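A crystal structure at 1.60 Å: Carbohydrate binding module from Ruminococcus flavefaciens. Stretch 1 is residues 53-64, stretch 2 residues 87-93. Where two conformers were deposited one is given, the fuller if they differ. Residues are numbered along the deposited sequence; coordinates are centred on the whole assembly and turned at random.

Stretch 1 (53-64) NIGKYVGQFGTS
Stretch 2, residues 87-93: SGTITWK

Two strands of one chain, 55-64 and 87-93, face each other across an apolar layer. Their axes approach to 8.5 Å, and their N-to-C directions diverge by 49° (signed crossing angle -49°). No hydrogen bond joins the two stretches; the contact is van der Waals packing, mostly between side chains, with I54 resting on the backbone of the second strand. The register is set by CA-CA distances of 7.1 Å for I54-S87, 8.4 Å for Y57-I90 and 7.3 Å for F61-W92. Most residues have extended torsions, such as -107/140 at Y57, -103/148 at F61, -106/125 at I90 and -113/116 at W92. Before the first strand, I54 turns at -77/-45, and G55 follows at 76/-147, a positive phi that favours glycine. G59 is almost fully stretched (-177/-168); a CB there would lie 2.3 Å from Y57 OH, so the absent side chain leaves room for the tyrosine.

At the amino-terminal end, I54 (chi1 m, chi2 t) brings CD1 to 3.9 Å from S87 N, packing its aliphatic tip on the backbone. Next, Y57 (chi1 158°, chi2 88°) offers a ring face to I90, whose CD1 lies 3.9 Å from the ring centroid, 14° off the normal. I90 (chi1 m, chi2 146°) is branched, and its CG2 reaches Y57 CE2 at 3.6 Å and F61 CE1 at 4.0 Å, the latter at the ring edge.

F61 (m, chi2 70°) and W92 (t, chi2 37°) interlock reciprocally. F61 CB sits 3.8 Å from the centroid of the tryptophan six-membered ring, while W92 CB sits 3.9 Å from the F61 ring centroid. Each aromatic residue thus supplies both a methylene and a face. The phenyl and five-membered ring planes are 15° apart, but with centroids separated by 5.2 Å they barely overlap. Finally, T63 (t) places CG2 4.5 Å from W92 CH2, a methyl at the indole edge, while its OG1 donates to S64 O at 2.9 Å.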

# COMPACT_ATOMS: atom_id res chain seq x y z
N ASN A 53 3.33 -15.61 14.45
CA ASN A 53 2.37 -15.77 13.35
C ASN A 53 1.48 -14.53 13.24
O ASN A 53 0.96 -14.03 14.24
CB ASN A 53 1.53 -17.05 13.51
CG ASN A 53 2.38 -18.32 13.36
OD1 ASN A 53 3.48 -18.28 12.79
ND2 ASN A 53 1.87 -19.43 13.85
N ILE A 54 1.29 -14.05 12.02
CA ILE A 54 0.63 -12.77 11.81
C ILE A 54 -0.88 -12.82 11.96
O ILE A 54 -1.45 -11.94 12.58
CB ILE A 54 1.04 -12.20 10.43
CG1 ILE A 54 2.50 -11.74 10.52
CG2 ILE A 54 0.13 -11.04 10.01
CD1 ILE A 54 3.16 -11.49 9.21
N GLY A 55 -1.52 -13.84 11.39
CA GLY A 55 -2.97 -13.92 11.39
C GLY A 55 -3.62 -12.98 10.40
O GLY A 55 -3.08 -12.75 9.32
N LYS A 56 -4.81 -12.48 10.75
CA LYS A 56 -5.60 -11.67 9.84
C LYS A 56 -5.24 -10.19 9.84
O LYS A 56 -5.07 -9.56 10.90
CB LYS A 56 -7.10 -11.82 10.10
CG LYS A 56 -7.70 -12.92 9.24
CD LYS A 56 -9.21 -12.97 9.34
CE LYS A 56 -9.70 -13.64 10.60
NZ LYS A 56 -9.39 -15.10 10.63
N TYR A 57 -5.15 -9.67 8.64
CA TYR A 57 -5.12 -8.24 8.31
C TYR A 57 -6.46 -7.85 7.70
O TYR A 57 -6.98 -8.58 6.87
CB TYR A 57 -4.00 -7.97 7.28
CG TYR A 57 -4.14 -6.70 6.45
CD1 TYR A 57 -3.64 -5.47 6.90
CD2 TYR A 57 -4.78 -6.72 5.21
CE1 TYR A 57 -3.79 -4.32 6.14
CE2 TYR A 57 -4.95 -5.57 4.45
CZ TYR A 57 -4.44 -4.38 4.90
OH TYR A 57 -4.61 -3.27 4.09
N VAL A 58 -6.96 -6.68 8.06
CA VAL A 58 -8.10 -6.06 7.40
C VAL A 58 -7.70 -4.62 7.12
O VAL A 58 -7.23 -3.91 8.01
CB VAL A 58 -9.36 -6.06 8.26
CG1 VAL A 58 -10.54 -5.44 7.51
CG2 VAL A 58 -9.71 -7.47 8.72
N GLY A 59 -7.89 -4.17 5.89
CA GLY A 59 -7.54 -2.79 5.54
C GLY A 59 -7.89 -2.44 4.11
O GLY A 59 -8.63 -3.14 3.47
N GLN A 60 -7.39 -1.31 3.65
CA GLN A 60 -7.69 -0.76 2.33
C GLN A 60 -6.51 0.07 1.90
O GLN A 60 -5.79 0.62 2.74
CB GLN A 60 -8.89 0.21 2.39
CG GLN A 60 -10.22 -0.39 2.28
CD GLN A 60 -11.34 0.58 2.43
OE1 GLN A 60 -11.70 0.89 3.54
NE2 GLN A 60 -11.93 1.02 1.32
N PHE A 61 -6.36 0.20 0.58
CA PHE A 61 -5.36 1.10 -0.01
C PHE A 61 -6.02 2.38 -0.53
O PHE A 61 -7.16 2.37 -0.99
CB PHE A 61 -4.60 0.44 -1.17
CG PHE A 61 -3.66 -0.67 -0.75
CD1 PHE A 61 -4.15 -1.88 -0.28
CD2 PHE A 61 -2.30 -0.51 -0.83
CE1 PHE A 61 -3.29 -2.90 0.09
CE2 PHE A 61 -1.44 -1.53 -0.48
CZ PHE A 61 -1.93 -2.74 -0.01
N GLY A 62 -5.26 3.47 -0.45
CA GLY A 62 -5.64 4.72 -1.10
C GLY A 62 -4.48 5.30 -1.90
O GLY A 62 -3.32 4.95 -1.67
N THR A 63 -4.80 6.20 -2.81
CA THR A 63 -3.79 6.85 -3.64
C THR A 63 -4.16 8.27 -4.01
O THR A 63 -5.34 8.61 -4.25
CB THR A 63 -3.51 6.02 -4.93
OG1 THR A 63 -2.49 6.64 -5.74
CG2 THR A 63 -4.79 5.85 -5.76
N SER A 64 -3.13 9.11 -4.12
CA SER A 64 -3.26 10.38 -4.82
C SER A 64 -3.72 10.13 -6.28
O SER A 64 -3.26 9.19 -6.91
CB SER A 64 -1.93 11.14 -4.85
OG SER A 64 -1.48 11.43 -3.53
N SER A 87 5.65 -14.29 8.05
CA SER A 87 5.81 -13.35 6.96
C SER A 87 4.80 -13.64 5.86
O SER A 87 4.39 -14.80 5.64
CB SER A 87 7.24 -13.38 6.39
OG SER A 87 7.54 -14.60 5.76
N GLY A 88 4.36 -12.58 5.19
CA GLY A 88 3.46 -12.76 4.06
C GLY A 88 3.30 -11.47 3.27
O GLY A 88 4.03 -10.49 3.48
N THR A 89 2.32 -11.50 2.37
CA THR A 89 2.12 -10.45 1.37
C THR A 89 0.65 -10.04 1.28
O THR A 89 -0.24 -10.90 1.24
CB THR A 89 2.58 -10.97 -0.01
OG1 THR A 89 3.93 -11.45 0.11
CG2 THR A 89 2.48 -9.88 -1.08
N ILE A 90 0.41 -8.74 1.31
CA ILE A 90 -0.92 -8.20 1.09
C ILE A 90 -0.92 -7.56 -0.30
O ILE A 90 -0.08 -6.73 -0.63
CB ILE A 90 -1.26 -7.14 2.14
CG1 ILE A 90 -1.29 -7.77 3.54
CG2 ILE A 90 -2.59 -6.48 1.82
CD1 ILE A 90 -0.82 -6.85 4.63
N THR A 91 -1.86 -8.00 -1.12
CA THR A 91 -1.94 -7.61 -2.53
C THR A 91 -3.22 -6.80 -2.80
O THR A 91 -4.35 -7.24 -2.43
CB THR A 91 -1.94 -8.87 -3.42
OG1 THR A 91 -0.74 -9.61 -3.18
CG2 THR A 91 -2.02 -8.49 -4.89
N TRP A 92 -3.04 -5.65 -3.48
CA TRP A 92 -4.14 -4.88 -4.07
C TRP A 92 -4.08 -4.88 -5.60
O TRP A 92 -3.13 -4.39 -6.18
CB TRP A 92 -4.09 -3.44 -3.57
CG TRP A 92 -5.18 -2.55 -4.07
CD1 TRP A 92 -6.48 -2.89 -4.29
CD2 TRP A 92 -5.07 -1.15 -4.43
NE1 TRP A 92 -7.19 -1.81 -4.74
CE2 TRP A 92 -6.36 -0.74 -4.84
CE3 TRP A 92 -4.03 -0.22 -4.43
CZ2 TRP A 92 -6.64 0.57 -5.25
CZ3 TRP A 92 -4.30 1.10 -4.84
CH2 TRP A 92 -5.60 1.47 -5.25
N LYS A 93 -5.09 -5.47 -6.23
CA LYS A 93 -5.25 -5.42 -7.68
C LYS A 93 -5.96 -4.10 -8.00
O LYS A 93 -7.11 -3.88 -7.60
CB LYS A 93 -6.03 -6.65 -8.20
CG LYS A 93 -5.34 -7.96 -7.81
CD LYS A 93 -5.89 -9.21 -8.45
CE LYS A 93 -4.94 -10.37 -8.17
NZ LYS A 93 -5.41 -11.65 -8.77